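Extracellular solute-binding protein, family 5 (Chelativorans sp., PDB 6WM6) binds EDTA and other aminopolycarboxylates in the periplasm, probably delivering them to an ABC transporter for uptake. Local coordinates at residues R366-Y372 with D515-D520. Residues are numbered along the deposited sequence; the frame is centred on the assembly and turned at random.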
# COMPACT_ATOMS: atom_id res chain seq x y z
N ARG A 366 4.95 21.32 -0.98
CA ARG A 366 4.22 22.05 -2.00
C ARG A 366 2.86 22.51 -1.50
O ARG A 366 2.32 23.52 -1.99
CB ARG A 366 4.13 21.17 -3.25
CG ARG A 366 5.53 20.91 -3.81
CD ARG A 366 5.62 20.01 -5.07
NE ARG A 366 7.03 19.97 -5.45
CZ ARG A 366 7.86 18.95 -5.26
NH1 ARG A 366 7.42 17.79 -4.81
NH2 ARG A 366 9.14 19.08 -5.54
N ARG A 367 2.30 21.80 -0.53
CA ARG A 367 1.07 22.21 0.16
C ARG A 367 1.25 23.56 0.84
O ARG A 367 0.52 24.52 0.57
CB ARG A 367 0.76 21.10 1.18
CG ARG A 367 -0.49 21.28 2.02
CD ARG A 367 -0.58 20.18 3.08
NE ARG A 367 0.32 20.41 4.20
CZ ARG A 367 0.32 19.72 5.32
NH1 ARG A 367 -0.51 18.71 5.48
NH2 ARG A 367 1.14 20.05 6.32
N GLY A 368 2.24 23.66 1.72
CA GLY A 368 2.47 24.90 2.45
C GLY A 368 2.94 26.03 1.57
O GLY A 368 2.65 27.19 1.85
N ALA A 369 3.66 25.71 0.49
CA ALA A 369 4.11 26.74 -0.43
C ALA A 369 2.93 27.51 -1.02
O ALA A 369 3.08 28.66 -1.43
CB ALA A 369 4.93 26.12 -1.56
N ARG A 370 1.76 26.90 -1.07
CA ARG A 370 0.56 27.50 -1.62
C ARG A 370 -0.36 28.06 -0.56
O ARG A 370 -1.44 28.54 -0.88
CB ARG A 370 -0.18 26.45 -2.47
CG ARG A 370 0.54 26.20 -3.78
CD ARG A 370 0.24 24.83 -4.41
NE ARG A 370 0.96 24.76 -5.67
CZ ARG A 370 2.27 24.54 -5.78
NH1 ARG A 370 2.99 24.25 -4.71
NH2 ARG A 370 2.83 24.59 -6.98
N GLY A 371 0.06 28.02 0.70
CA GLY A 371 -0.75 28.48 1.81
C GLY A 371 -1.74 27.47 2.31
O GLY A 371 -2.49 27.76 3.26
N TYR A 372 -1.80 26.28 1.71
CA TYR A 372 -2.72 25.27 2.20
C TYR A 372 -2.25 24.77 3.55
O TYR A 372 -1.05 24.57 3.79
CB TYR A 372 -2.81 24.09 1.23
CG TYR A 372 -3.10 24.38 -0.23
CD1 TYR A 372 -3.69 25.57 -0.65
CD2 TYR A 372 -2.78 23.44 -1.19
CE1 TYR A 372 -3.92 25.80 -2.00
CE2 TYR A 372 -3.01 23.65 -2.52
CZ TYR A 372 -3.59 24.83 -2.93
OH TYR A 372 -3.78 25.05 -4.28
N ASP A 515 3.67 17.20 -9.46
CA ASP A 515 3.25 17.46 -8.09
C ASP A 515 2.86 18.92 -7.91
O ASP A 515 1.85 19.24 -7.26
CB ASP A 515 4.38 17.05 -7.13
CG ASP A 515 3.94 16.80 -5.70
OD1 ASP A 515 2.75 16.54 -5.41
OD2 ASP A 515 4.83 16.83 -4.83
N GLU A 516 3.64 19.84 -8.49
CA GLU A 516 3.32 21.27 -8.42
C GLU A 516 1.96 21.53 -9.06
O GLU A 516 1.11 22.21 -8.47
CB GLU A 516 4.41 22.09 -9.12
CG GLU A 516 5.82 21.93 -8.56
CD GLU A 516 6.13 22.74 -7.32
OE1 GLU A 516 5.32 23.59 -6.93
OE2 GLU A 516 7.24 22.54 -6.74
N LEU A 517 1.74 21.02 -10.27
CA LEU A 517 0.47 21.25 -10.96
C LEU A 517 -0.69 20.61 -10.22
O LEU A 517 -1.79 21.16 -10.17
CB LEU A 517 0.56 20.72 -12.39
CG LEU A 517 1.55 21.44 -13.31
CD1 LEU A 517 1.68 20.71 -14.63
CD2 LEU A 517 1.13 22.90 -13.54
N ALA A 518 -0.50 19.42 -9.67
CA ALA A 518 -1.57 18.77 -8.93
C ALA A 518 -1.94 19.58 -7.70
O ALA A 518 -3.12 19.72 -7.37
CB ALA A 518 -1.13 17.36 -8.55
N MET A 519 -0.96 20.15 -7.00
CA MET A 519 -1.26 20.99 -5.86
C MET A 519 -1.91 22.30 -6.28
O MET A 519 -2.78 22.79 -5.55
CB MET A 519 -0.01 21.20 -5.04
CG MET A 519 0.50 19.91 -4.41
SD MET A 519 -0.77 18.97 -3.50
CE MET A 519 -1.09 20.22 -2.32
N ASP A 520 -1.55 22.85 -7.43
CA ASP A 520 -2.23 24.04 -7.93
C ASP A 520 -3.73 23.79 -8.06
O ASP A 520 -4.55 24.70 -7.85
CB ASP A 520 -1.68 24.43 -9.32
CG ASP A 520 -0.29 25.01 -9.29
OD1 ASP A 520 0.20 25.44 -8.22
OD2 ASP A 520 0.31 25.06 -10.39
O HOH W 1 5.93 24.51 -4.59
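Met-519 packs against the aliphatic parts of Arg-366 and Arg-370: its CB lies 3.7 Å from Arg-370 CD, over one face of that guanidinium, and its CG 4.0 Å from Arg-366 CB. Met-519 CE meets both Arg-367 CA and Tyr-372 CD2 at 3.8 Å, and the Tyr-372 OH donates to Met-519 O at 2.8 Å. Along one flank of this apolar patch runs a salt-bridge network. Arg-366 NE binds Glu-516 OE2 (2.9 Å) and its NH1 binds Asp-515 OD2 (2.8 Å), an oxygen that also accepts from Ser-353. Arg-370 NH2 reaches Glu-516 OE1 (2.7 Å) and its NE reaches Asp-520 OD1 (2.7 Å). Water 1 accepts from Arg-370 NH1 (3.0 Å) and donates to Glu-516 OE1 (2.6 Å). Gly-371, at positive phi, closes the short helix in a Schellman motif, and Tyr-372 also packs on Phe-525 of strand 524-537, into which helix 504-521 leads. Glu-516 thus bridges both arginines, binding two positive and three negative side chains into one network that joins residues 366-370 to helix 504-521.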